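PDB 2Z5L: tylactone synthase starter module and modules 1 & 2 from Streptomyces fradiae, which carries, in this fragment, a ketoreductase of the short-chain dehydrogenase/reductase family that probably reduces the beta-keto group of a polyketide intermediate stereospecifically on the way to tylosin. Local coordinates for residues L52-T57 / V110-L115; W143-R148 / G182-P187; E285-T290 / H310-V315; D325-L330 / E371-L376. All blocks are in the same frame, centred on the assembly; numbering follows the deposited sequence.

Interaction 1. Residues L52-T57 / V110-L115; sequences LVAPPT and VSLLGL
L52 and V110 lie side by side on neighbouring parallel strands of the Rossmann-like N-terminal half of this ketoreductase, their side chains pointing the same way out of the sheet. L52 does the reaching: with CG anti to its carbonyl carbon (chi1 -53°), it swings CD2 across to rest 3.6 Å from V110 CB. The L52 side chain also packs on L63, T67 and L70 of helix 60-71. V53 and S111 point to the other face of the sheet, where helix 119-135 is met by S111 and L113.

The next pair, A54 and L112, still stands opposite across the strands. L112 turns its CB toward the first strand and meets A54 almost directly, the two CB atoms 3.8 Å apart, while its CD1 comes about as close to the same methyl. After this pair, P55 and L113 cross obliquely, and the contact is made by the branch CD2 of L113, which sits 3.9 Å from P55 CG and also touches CD of the ring; V116 lies against the same proline.

Two backbone bonds hold the register. V53 N gives to V110 O at 2.9 Å, and V53 O receives L112 N at 2.7 Å. The serine next to that second donor makes a bond within its own segment: S111 OG accepts from L113 N at 3.2 Å, an ST turn, with an N-H...O angle of 152°.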
loop_
_atom_site.group_PDB
_atom_site.type_symbol
_atom_site.label_atom_id
_atom_site.label_comp_id
_atom_site.label_asym_id
_atom_site.label_seq_id
_atom_site.Cartn_x
_atom_site.Cartn_y
_atom_site.Cartn_z
ATOM N N LEU A 52 -22.662 11.180 8.546
ATOM C CA LEU A 52 -22.426 10.266 7.436
ATOM C C LEU A 52 -22.151 11.081 6.187
ATOM O O LEU A 52 -23.032 11.799 5.722
ATOM C CB LEU A 52 -23.640 9.387 7.176
ATOM C CG LEU A 52 -24.205 8.613 8.358
ATOM C CD1 LEU A 52 -25.392 7.807 7.880
ATOM C CD2 LEU A 52 -23.140 7.710 8.967
ATOM N N VAL A 53 -20.932 10.964 5.657
ATOM C CA VAL A 53 -20.517 11.669 4.442
ATOM C C VAL A 53 -20.577 10.672 3.294
ATOM O O VAL A 53 -19.967 9.608 3.360
ATOM C CB VAL A 53 -19.070 12.182 4.546
ATOM C CG1 VAL A 53 -18.726 13.001 3.314
ATOM C CG2 VAL A 53 -18.896 13.014 5.816
ATOM N N ALA A 54 -21.302 11.016 2.238
ATOM C CA ALA A 54 -21.424 10.114 1.102
ATOM C C ALA A 54 -21.547 10.844 -0.230
ATOM O O ALA A 54 -21.983 11.998 -0.271
ATOM C CB ALA A 54 -22.630 9.217 1.302
ATOM N N PRO A 55 -21.172 10.175 -1.340
ATOM C CA PRO A 55 -21.248 10.758 -2.684
ATOM C C PRO A 55 -22.701 11.037 -3.039
ATOM O O PRO A 55 -23.601 10.426 -2.487
ATOM C CB PRO A 55 -20.658 9.672 -3.576
ATOM C CG PRO A 55 -19.759 8.927 -2.671
ATOM C CD PRO A 55 -20.545 8.847 -1.390
ATOM N N PRO A 56 -22.939 11.950 -3.990
ATOM C CA PRO A 56 -24.284 12.324 -4.433
ATOM C C PRO A 56 -25.199 11.123 -4.651
ATOM O O PRO A 56 -25.046 10.380 -5.621
ATOM C CB PRO A 56 -24.014 13.092 -5.720
ATOM C CG PRO A 56 -22.691 13.730 -5.446
ATOM C CD PRO A 56 -21.919 12.598 -4.835
ATOM N N THR A 57 -26.152 10.950 -3.738
ATOM C CA THR A 57 -27.113 9.851 -3.800
ATOM C C THR A 57 -26.431 8.510 -4.065
ATOM O O THR A 57 -26.772 7.796 -5.013
ATOM C CB THR A 57 -28.174 10.100 -4.902
ATOM O OG1 THR A 57 -27.528 10.235 -6.177
ATOM C CG2 THR A 57 -28.965 11.360 -4.598
ATOM N N VAL A 110 -18.252 9.559 9.601
ATOM C CA VAL A 110 -18.307 8.253 8.941
ATOM C C VAL A 110 -18.364 8.497 7.440
ATOM O O VAL A 110 -19.393 8.910 6.919
ATOM C CB VAL A 110 -19.559 7.459 9.376
ATOM C CG1 VAL A 110 -19.513 6.050 8.798
ATOM C CG2 VAL A 110 -19.621 7.402 10.897
ATOM N N SER A 111 -17.251 8.245 6.757
ATOM C CA SER A 111 -17.151 8.466 5.317
ATOM C C SER A 111 -17.501 7.257 4.456
ATOM O O SER A 111 -16.967 6.163 4.645
ATOM C CB SER A 111 -15.731 8.920 4.961
ATOM O OG SER A 111 -15.550 8.987 3.561
ATOM N N LEU A 112 -18.403 7.471 3.509
ATOM C CA LEU A 112 -18.802 6.425 2.590
ATOM C C LEU A 112 -18.162 6.692 1.224
ATOM O O LEU A 112 -18.439 5.993 0.247
ATOM C CB LEU A 112 -20.330 6.394 2.459
ATOM C CG LEU A 112 -21.067 6.001 3.752
ATOM C CD1 LEU A 112 -22.581 6.050 3.537
ATOM C CD2 LEU A 112 -20.635 4.603 4.178
ATOM N N LEU A 113 -17.283 7.687 1.152
ATOM C CA LEU A 113 -16.645 8.014 -0.117
ATOM C C LEU A 113 -15.863 6.832 -0.675
ATOM O O LEU A 113 -15.760 6.670 -1.891
ATOM C CB LEU A 113 -15.706 9.209 0.044
ATOM C CG LEU A 113 -16.336 10.518 0.523
ATOM C CD1 LEU A 113 -15.240 11.521 0.724
ATOM C CD2 LEU A 113 -17.377 11.028 -0.492
ATOM N N GLY A 114 -15.330 5.998 0.213
ATOM C CA GLY A 114 -14.551 4.852 -0.224
ATOM C C GLY A 114 -15.334 3.719 -0.865
ATOM O O GLY A 114 -14.741 2.766 -1.369
ATOM N N LEU A 115 -16.660 3.800 -0.852
ATOM C CA LEU A 115 -17.468 2.740 -1.461
ATOM C C LEU A 115 -17.500 2.872 -2.979
ATOM O O LEU A 115 -18.008 1.993 -3.687
ATOM C CB LEU A 115 -18.893 2.757 -0.894
ATOM C CG LEU A 115 -18.980 2.407 0.607
ATOM C CD1 LEU A 115 -20.430 2.446 1.078
ATOM C CD2 LEU A 115 -18.394 1.040 0.852
#

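Interaction 2. Residues W143-R148 / G182-P187; sequences WALTRR and GLIDLP
W143 lays its indole flat over G182, where parallel strands 140-147 and 180-186 of the N-terminal Rossmann-like half run together. Followed outward, CB sits 3.8 Å from G182 O, and CG already faces the glycine nitrogen. At CD2 that nitrogen is 3.4 Å away, over one face of the ring, and CD1, NE1, CE2 and CZ2 lie near it too. CE3 meets I184 CD1 at 3.4 Å, and CZ3 lies beside I184 CG1 and over G182 CA, which CH2 at the far end also approaches. The glycine CA stands 3.6 Å from the centroid of the six-membered ring and 18° off its normal, a CH-pi contact. On the same face L145 runs alongside I184, CD2 pressed tightly on its CB, and helix 214-224 covers W143 and I184.

The backbones alternate donors in the usual parallel pattern, from A144 N to G182 O through to L186 N, which gives to T146 O at 2.7 Å.

On the other face T146 and D185 cross at about a right angle. T146 OG1 donates to D185 OD1 at 2.6 Å, using the anti lone pair, and itself receives W166 NE1. OD1 also takes A149 N, while OD2 forms a salt bridge with R236. With both oxygens engaged this way, the buried carboxylate is probably held ionised, linking two strands, the following turn and strand 232-236.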
loop_
_atom_site.group_PDB
_atom_site.type_symbol
_atom_site.label_atom_id
_atom_site.label_comp_id
_atom_site.label_asym_id
_atom_site.label_seq_id
_atom_site.Cartn_x
_atom_site.Cartn_y
_atom_site.Cartn_z
ATOM N N TRP A 143 -13.740 7.909 10.235
ATOM C CA TRP A 143 -13.748 6.496 9.932
ATOM C C TRP A 143 -14.042 6.324 8.451
ATOM O O TRP A 143 -14.991 6.900 7.932
ATOM C CB TRP A 143 -14.798 5.777 10.775
ATOM C CG TRP A 143 -14.349 5.528 12.175
ATOM C CD1 TRP A 143 -14.364 6.407 13.215
ATOM C CD2 TRP A 143 -13.776 4.318 12.677
ATOM N NE1 TRP A 143 -13.835 5.818 14.341
ATOM C CE2 TRP A 143 -13.467 4.534 14.036
ATOM C CE3 TRP A 143 -13.495 3.070 12.108
ATOM C CZ2 TRP A 143 -12.885 3.542 14.840
ATOM C CZ3 TRP A 143 -12.919 2.087 12.901
ATOM C CH2 TRP A 143 -12.621 2.330 14.256
ATOM N N ALA A 144 -13.211 5.548 7.764
ATOM C CA ALA A 144 -13.413 5.334 6.350
ATOM C C ALA A 144 -13.944 3.932 6.104
ATOM O O ALA A 144 -13.292 2.937 6.438
ATOM C CB ALA A 144 -12.113 5.546 5.588
ATOM N N LEU A 145 -15.136 3.857 5.525
ATOM C CA LEU A 145 -15.742 2.572 5.212
ATOM C C LEU A 145 -15.390 2.221 3.781
ATOM O O LEU A 145 -15.310 3.096 2.925
ATOM C CB LEU A 145 -17.258 2.636 5.374
ATOM C CG LEU A 145 -17.744 3.022 6.775
ATOM C CD1 LEU A 145 -19.266 2.939 6.809
ATOM C CD2 LEU A 145 -17.135 2.116 7.807
ATOM N N THR A 146 -15.163 0.939 3.525
ATOM C CA THR A 146 -14.818 0.470 2.186
ATOM C C THR A 146 -15.459 -0.886 1.948
ATOM O O THR A 146 -16.109 -1.439 2.836
ATOM C CB THR A 146 -13.298 0.312 2.011
ATOM O OG1 THR A 146 -12.836 -0.788 2.802
ATOM C CG2 THR A 146 -12.576 1.580 2.450
ATOM N N ARG A 147 -15.252 -1.424 0.752
ATOM C CA ARG A 147 -15.809 -2.716 0.384
ATOM C C ARG A 147 -14.878 -3.472 -0.560
ATOM O O ARG A 147 -14.476 -2.949 -1.603
ATOM C CB ARG A 147 -17.149 -2.526 -0.309
ATOM C CG ARG A 147 -17.070 -1.565 -1.478
ATOM C CD ARG A 147 -18.004 -1.982 -2.592
ATOM N NE ARG A 147 -17.617 -3.272 -3.151
ATOM C CZ ARG A 147 -18.232 -3.859 -4.173
ATOM N NH1 ARG A 147 -19.269 -3.268 -4.750
ATOM N NH2 ARG A 147 -17.805 -5.035 -4.619
ATOM N N ARG A 148 -14.563 -4.712 -0.198
ATOM C CA ARG A 148 -13.686 -5.547 -1.008
ATOM C C ARG A 148 -12.285 -4.939 -1.070
ATOM O O ARG A 148 -11.506 -5.227 -1.981
ATOM C CB ARG A 148 -14.266 -5.719 -2.427
ATOM C CG ARG A 148 -14.999 -7.051 -2.651
ATOM C CD ARG A 148 -15.740 -7.121 -3.990
ATOM N NE ARG A 148 -14.881 -6.852 -5.141
ATOM C CZ ARG A 148 -13.874 -7.624 -5.533
ATOM N NH1 ARG A 148 -13.152 -7.279 -6.597
ATOM N NH2 ARG A 148 -13.588 -8.739 -4.868
ATOM N N GLY A 182 -10.546 5.137 12.133
ATOM C CA GLY A 182 -10.172 3.835 11.613
ATOM C C GLY A 182 -10.777 3.485 10.266
ATOM O O GLY A 182 -11.494 4.283 9.652
ATOM N N LEU A 183 -10.479 2.265 9.820
ATOM C CA LEU A 183 -10.959 1.720 8.544
ATOM C C LEU A 183 -11.823 0.488 8.812
ATOM O O LEU A 183 -11.458 -0.362 9.618
ATOM C CB LEU A 183 -9.766 1.309 7.668
ATOM C CG LEU A 183 -8.871 2.415 7.085
ATOM C CD1 LEU A 183 -7.409 1.979 7.082
ATOM C CD2 LEU A 183 -9.360 2.733 5.674
ATOM N N ILE A 184 -12.963 0.392 8.139
ATOM C CA ILE A 184 -13.860 -0.742 8.313
ATOM C C ILE A 184 -14.294 -1.253 6.940
ATOM O O ILE A 184 -14.861 -0.501 6.146
ATOM C CB ILE A 184 -15.117 -0.333 9.092
ATOM C CG1 ILE A 184 -14.727 0.225 10.463
ATOM C CG2 ILE A 184 -16.046 -1.524 9.236
ATOM C CD1 ILE A 184 -15.903 0.870 11.228
ATOM N N ASP A 185 -14.039 -2.528 6.660
ATOM C CA ASP A 185 -14.398 -3.103 5.363
ATOM C C ASP A 185 -15.747 -3.832 5.407
ATOM O O ASP A 185 -15.904 -4.827 6.112
ATOM C CB ASP A 185 -13.297 -4.065 4.902
ATOM C CG ASP A 185 -13.339 -4.324 3.414
ATOM O OD1 ASP A 185 -13.225 -3.354 2.626
ATOM O OD2 ASP A 185 -13.475 -5.499 3.025
ATOM N N LEU A 186 -16.711 -3.334 4.640
ATOM C CA LEU A 186 -18.035 -3.930 4.612
ATOM C C LEU A 186 -18.151 -5.098 3.642
ATOM O O LEU A 186 -17.404 -5.195 2.669
ATOM C CB LEU A 186 -19.086 -2.867 4.273
ATOM C CG LEU A 186 -19.167 -1.714 5.273
ATOM C CD1 LEU A 186 -20.360 -0.843 4.942
ATOM C CD2 LEU A 186 -19.283 -2.259 6.694
ATOM N N PRO A 187 -19.090 -6.020 3.917
ATOM C CA PRO A 187 -19.356 -7.209 3.102
ATOM C C PRO A 187 -19.725 -6.876 1.658
ATOM O O PRO A 187 -19.075 -7.338 0.720
ATOM C CB PRO A 187 -20.506 -7.877 3.845
ATOM C CG PRO A 187 -20.211 -7.539 5.275
ATOM C CD PRO A 187 -19.834 -6.084 5.192
#

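Interaction 3. Residues E285-T290 / H310-V315; sequences ERLVLT and HGCEVV
R286 and E313 head adjacent parallel strands in a beta-alpha-beta unit of the Rossmann fold in the KR domain, in which helix 300-308 connects strand 286-291 to strand 313-318. Strand 313-318 is an edge strand within this chain. The R286 and E313 side chains run side by side, pointing the same way, with the guanidinium and carboxylate planes 22° apart. The ion pair is long: R286 NE is 3.8 Å from E313 OE2, and the oxygen lies well out of the guanidinium plane, so no N-H points at it and the attraction is one of charge alone. E313 itself is exposed.

On the opposite face are L287 and V314. C312, just before the strand, carries SG anti to its backbone N (chi1 -172°), which puts the sulfur against L287 CG at 3.6 Å. L287 also packs on A276 and A280 of helix 270-281, and V314 lies on A304 and L307 of helix 300-308, so this side of the strands is roofed by helices.

Four backbone bonds join the segments in succession. E313 N gives to E285 O, then L287 N to E313 O at 2.7 Å, the shortest of the four. V315 N gives to L287 O, and L289 N to V315 O.

V288 and V315 share the face of the salt bridge, where Y334 touches both. V315 puts a single methyl into the contact: its CG1 faces both branches of V288, 3.8 Å from CG1 and 3.8 Å from CG2.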
loop_
_atom_site.group_PDB
_atom_site.type_symbol
_atom_site.label_atom_id
_atom_site.label_comp_id
_atom_site.label_asym_id
_atom_site.label_seq_id
_atom_site.Cartn_x
_atom_site.Cartn_y
_atom_site.Cartn_z
ATOM N N GLU A 285 19.549 -14.731 -19.758
ATOM C CA GLU A 285 19.955 -14.806 -21.155
ATOM C C GLU A 285 19.852 -13.428 -21.794
ATOM O O GLU A 285 20.607 -13.088 -22.706
ATOM C CB GLU A 285 19.060 -15.780 -21.923
ATOM C CG GLU A 285 19.172 -17.226 -21.477
ATOM C CD GLU A 285 18.368 -18.160 -22.363
ATOM O OE1 GLU A 285 18.517 -18.068 -23.604
ATOM O OE2 GLU A 285 17.596 -18.986 -21.825
ATOM N N ARG A 286 18.903 -12.637 -21.316
ATOM C CA ARG A 286 18.722 -11.301 -21.837
ATOM C C ARG A 286 18.094 -10.400 -20.781
ATOM O O ARG A 286 17.150 -10.784 -20.085
ATOM C CB ARG A 286 17.824 -11.318 -23.081
ATOM C CG ARG A 286 17.645 -9.954 -23.762
ATOM C CD ARG A 286 16.583 -9.995 -24.869
ATOM N NE ARG A 286 16.869 -11.009 -25.885
ATOM C CZ ARG A 286 15.957 -11.495 -26.721
ATOM N NH1 ARG A 286 14.703 -11.062 -26.670
ATOM N NH2 ARG A 286 16.289 -12.429 -27.595
ATOM N N LEU A 287 18.636 -9.199 -20.663
ATOM C CA LEU A 287 18.114 -8.228 -19.733
ATOM C C LEU A 287 17.674 -7.045 -20.561
ATOM O O LEU A 287 18.367 -6.638 -21.503
ATOM C CB LEU A 287 19.189 -7.777 -18.735
ATOM C CG LEU A 287 19.586 -8.757 -17.630
ATOM C CD1 LEU A 287 20.614 -8.109 -16.672
ATOM C CD2 LEU A 287 18.346 -9.155 -16.849
ATOM N N VAL A 288 16.502 -6.522 -20.223
ATOM C CA VAL A 288 15.940 -5.355 -20.883
ATOM C C VAL A 288 15.689 -4.367 -19.756
ATOM O O VAL A 288 14.848 -4.613 -18.899
ATOM C CB VAL A 288 14.624 -5.716 -21.580
ATOM C CG1 VAL A 288 13.927 -4.471 -22.056
ATOM C CG2 VAL A 288 14.927 -6.640 -22.758
ATOM N N LEU A 289 16.434 -3.268 -19.753
ATOM C CA LEU A 289 16.324 -2.269 -18.708
ATOM C C LEU A 289 15.657 -1.002 -19.198
ATOM O O LEU A 289 15.986 -0.487 -20.267
ATOM C CB LEU A 289 17.721 -1.938 -18.177
ATOM C CG LEU A 289 18.629 -3.137 -17.905
ATOM C CD1 LEU A 289 20.028 -2.625 -17.602
ATOM C CD2 LEU A 289 18.097 -3.976 -16.764
ATOM N N THR A 290 14.705 -0.496 -18.424
ATOM C CA THR A 290 14.047 0.731 -18.827
ATOM C C THR A 290 14.399 1.785 -17.813
ATOM O O THR A 290 14.606 1.476 -16.640
ATOM C CB THR A 290 12.529 0.571 -18.885
ATOM O OG1 THR A 290 11.987 0.703 -17.570
ATOM C CG2 THR A 290 12.162 -0.812 -19.434
ATOM N N HIS A 310 28.870 -11.025 -18.435
ATOM C CA HIS A 310 28.400 -12.215 -17.728
ATOM C C HIS A 310 27.860 -13.206 -18.734
ATOM O O HIS A 310 27.502 -14.319 -18.366
ATOM C CB HIS A 310 27.301 -11.847 -16.731
ATOM C CG HIS A 310 27.812 -11.177 -15.497
ATOM N ND1 HIS A 310 28.611 -11.824 -14.576
ATOM C CD2 HIS A 310 27.682 -9.905 -15.051
ATOM C CE1 HIS A 310 28.952 -10.979 -13.622
ATOM N NE2 HIS A 310 28.402 -9.807 -13.886
ATOM N N GLY A 311 27.798 -12.785 -19.999
ATOM C CA GLY A 311 27.301 -13.636 -21.064
ATOM C C GLY A 311 25.901 -13.224 -21.464
ATOM O O GLY A 311 25.426 -13.544 -22.555
ATOM N N CYS A 312 25.250 -12.484 -20.576
ATOM C CA CYS A 312 23.885 -12.012 -20.783
ATOM C C CYS A 312 23.766 -10.904 -21.840
ATOM O O CYS A 312 24.578 -9.983 -21.881
ATOM C CB CYS A 312 23.336 -11.501 -19.447
ATOM S SG CYS A 312 21.603 -11.098 -19.520
ATOM N N GLU A 313 22.745 -10.986 -22.687
ATOM C CA GLU A 313 22.507 -9.944 -23.683
ATOM C C GLU A 313 21.724 -8.772 -23.094
ATOM O O GLU A 313 20.696 -8.971 -22.447
ATOM C CB GLU A 313 21.764 -10.517 -24.892
ATOM C CG GLU A 313 21.813 -9.634 -26.128
ATOM C CD GLU A 313 20.984 -10.185 -27.271
ATOM O OE1 GLU A 313 21.351 -11.248 -27.815
ATOM O OE2 GLU A 313 19.966 -9.554 -27.626
ATOM N N VAL A 314 22.210 -7.552 -23.316
ATOM C CA VAL A 314 21.598 -6.377 -22.693
ATOM C C VAL A 314 21.102 -5.256 -23.562
ATOM O O VAL A 314 21.844 -4.683 -24.359
ATOM C CB VAL A 314 22.576 -5.712 -21.706
ATOM C CG1 VAL A 314 21.937 -4.482 -21.069
ATOM C CG2 VAL A 314 23.021 -6.717 -20.679
ATOM N N VAL A 315 19.852 -4.890 -23.340
ATOM C CA VAL A 315 19.249 -3.808 -24.097
ATOM C C VAL A 315 18.687 -2.736 -23.142
ATOM O O VAL A 315 18.074 -3.060 -22.130
ATOM C CB VAL A 315 18.128 -4.392 -25.010
ATOM C CG1 VAL A 315 16.762 -3.903 -24.581
ATOM C CG2 VAL A 315 18.424 -4.062 -26.464
#

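Interaction 4. Residues D325-L330 / E371-L376; sequences DALAAL and ELLHQL
L327 and A328 meet L372, L373 and L376 without any flat group between them: no ring, side-chain amide or carboxylate has a face or edge in this contact, and no hydrogen bond crosses it. Methyl groups do the work. L376 reaches across with CG anti to its carbonyl carbon (chi1 -66°), and its two branches divide the neighbour. CD1 pushes in tightly, 3.5 Å from L327 CB and 3.3 Å from A328 N; CD2 rests on A328 CB at 3.6 Å.

L327 reaches back with its CD1, which lies 3.7 Å from L373 CD2, the two side chains crossing at about a right angle, and also touches CB of L372 at 4.0 Å. Both L327 and L373 are buried.

The axes of segments 325-330 and 371-376 come within 10.1 Å of each other and run broadly the same way, 41° from parallel. Each helix also leans on the sheet: L330 packs on V288 and T290 of strand 286-291, L373 on V339 and H341 of strand 338-341. Neighbouring helices packed on a parallel sheet in this way are characteristic of the Rossmann fold of short-chain dehydrogenases/reductases.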
loop_
_atom_site.group_PDB
_atom_site.type_symbol
_atom_site.label_atom_id
_atom_site.label_comp_id
_atom_site.label_asym_id
_atom_site.label_seq_id
_atom_site.Cartn_x
_atom_site.Cartn_y
_atom_site.Cartn_z
ATOM N N ASP A 325 2.649 3.125 -25.424
ATOM C CA ASP A 325 3.445 2.811 -26.613
ATOM C C ASP A 325 4.860 2.323 -26.292
ATOM O O ASP A 325 5.311 1.318 -26.840
ATOM C CB ASP A 325 3.522 4.053 -27.510
ATOM C CG ASP A 325 2.265 4.253 -28.349
ATOM O OD1 ASP A 325 1.216 3.666 -28.001
ATOM O OD2 ASP A 325 2.333 5.005 -29.348
ATOM N N ALA A 326 5.551 3.037 -25.402
ATOM C CA ALA A 326 6.927 2.690 -25.035
ATOM C C ALA A 326 7.064 1.303 -24.397
ATOM O O ALA A 326 7.951 0.529 -24.778
ATOM C CB ALA A 326 7.509 3.760 -24.115
ATOM N N LEU A 327 6.202 0.981 -23.430
ATOM C CA LEU A 327 6.267 -0.339 -22.797
ATOM C C LEU A 327 5.776 -1.421 -23.752
ATOM O O LEU A 327 6.411 -2.460 -23.872
ATOM C CB LEU A 327 5.433 -0.415 -21.504
ATOM C CG LEU A 327 6.035 0.060 -20.167
ATOM C CD1 LEU A 327 5.113 -0.360 -19.007
ATOM C CD2 LEU A 327 7.414 -0.573 -19.977
ATOM N N ALA A 328 4.633 -1.205 -24.397
ATOM C CA ALA A 328 4.112 -2.203 -25.347
ATOM C C ALA A 328 5.179 -2.581 -26.365
ATOM O O ALA A 328 5.498 -3.751 -26.524
ATOM C CB ALA A 328 2.866 -1.652 -26.064
ATOM N N ALA A 329 5.729 -1.582 -27.042
ATOM C CA ALA A 329 6.776 -1.791 -28.029
ATOM C C ALA A 329 7.920 -2.650 -27.515
ATOM O O ALA A 329 8.512 -3.432 -28.256
ATOM C CB ALA A 329 7.319 -0.437 -28.494
ATOM N N LEU A 330 8.232 -2.506 -26.234
ATOM C CA LEU A 330 9.335 -3.237 -25.621
ATOM C C LEU A 330 9.029 -4.700 -25.360
ATOM O O LEU A 330 9.860 -5.568 -25.615
ATOM C CB LEU A 330 9.708 -2.551 -24.310
ATOM C CG LEU A 330 11.188 -2.560 -23.966
ATOM C CD1 LEU A 330 12.027 -1.856 -25.050
ATOM C CD2 LEU A 330 11.379 -1.842 -22.626
ATOM N N GLU A 371 0.410 -1.590 -13.544
ATOM C CA GLU A 371 -0.880 -1.888 -14.148
ATOM C C GLU A 371 -0.733 -2.074 -15.667
ATOM O O GLU A 371 -1.409 -2.913 -16.251
ATOM C CB GLU A 371 -1.886 -0.774 -13.806
ATOM C CG GLU A 371 -3.324 -1.018 -14.276
ATOM C CD GLU A 371 -3.990 -2.238 -13.620
ATOM O OE1 GLU A 371 -4.032 -2.321 -12.367
ATOM O OE2 GLU A 371 -4.483 -3.106 -14.372
ATOM N N LEU A 372 0.157 -1.307 -16.294
ATOM C CA LEU A 372 0.389 -1.434 -17.728
ATOM C C LEU A 372 1.124 -2.738 -18.048
ATOM O O LEU A 372 0.851 -3.381 -19.063
ATOM C CB LEU A 372 1.205 -0.257 -18.265
ATOM C CG LEU A 372 0.412 1.013 -18.529
ATOM C CD1 LEU A 372 1.348 2.142 -18.860
ATOM C CD2 LEU A 372 -0.579 0.770 -19.682
ATOM N N LEU A 373 2.070 -3.117 -17.191
ATOM C CA LEU A 373 2.812 -4.351 -17.394
ATOM C C LEU A 373 1.853 -5.521 -17.235
ATOM O O LEU A 373 1.995 -6.557 -17.891
ATOM C CB LEU A 373 3.948 -4.484 -16.381
ATOM C CG LEU A 373 5.085 -3.469 -16.470
ATOM C CD1 LEU A 373 5.941 -3.591 -15.212
ATOM C CD2 LEU A 373 5.923 -3.698 -17.717
ATOM N N HIS A 374 0.875 -5.341 -16.360
ATOM C CA HIS A 374 -0.136 -6.353 -16.100
ATOM C C HIS A 374 -0.972 -6.615 -17.363
ATOM O O HIS A 374 -1.266 -7.760 -17.685
ATOM C CB HIS A 374 -1.047 -5.883 -14.953
ATOM C CG HIS A 374 -2.302 -6.682 -14.804
ATOM N ND1 HIS A 374 -2.312 -7.982 -14.350
ATOM C CD2 HIS A 374 -3.600 -6.351 -15.019
ATOM C CE1 HIS A 374 -3.560 -8.417 -14.284
ATOM N NE2 HIS A 374 -4.360 -7.445 -14.686
ATOM N N GLN A 375 -1.318 -5.549 -18.079
ATOM C CA GLN A 375 -2.139 -5.642 -19.282
ATOM C C GLN A 375 -1.383 -5.986 -20.570
ATOM O O GLN A 375 -1.915 -6.678 -21.440
ATOM C CB GLN A 375 -2.896 -4.332 -19.479
ATOM C CG GLN A 375 -3.649 -3.886 -18.235
ATOM C CD GLN A 375 -4.036 -2.413 -18.261
ATOM O OE1 GLN A 375 -3.361 -1.589 -18.889
ATOM N NE2 GLN A 375 -5.114 -2.071 -17.556
ATOM N N LEU A 376 -0.156 -5.493 -20.695
ATOM C CA LEU A 376 0.650 -5.757 -21.873
ATOM C C LEU A 376 1.194 -7.191 -21.876
ATOM O O LEU A 376 1.693 -7.657 -22.897
ATOM C CB LEU A 376 1.791 -4.740 -21.969
ATOM C CG LEU A 376 1.382 -3.284 -22.211
ATOM C CD1 LEU A 376 2.617 -2.370 -22.099
ATOM C CD2 LEU A 376 0.743 -3.143 -23.574
#

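Interactions 1 and 2 are neighbours in the N-terminal half: S111 pairs through its backbone with W143 and L145, so strands 49-54, 107-111, 140-147 and 180-186 follow one another across a buried sheet. Interactions 3 and 4, both partly buried, belong to the KR domain, with the centre of interaction 3 about 49 Å from that of interaction 1; they touch where L330 packs on V288 and T290. Three contacts join parallel strands through backbone bonds, whereas 325-330/371-376 joins helices by aliphatic packing alone. The charges differ too: the aspartate of interaction 2 is buried and bonded on both oxygens, while the ion pair of interaction 3, on an edge strand, is long and loose.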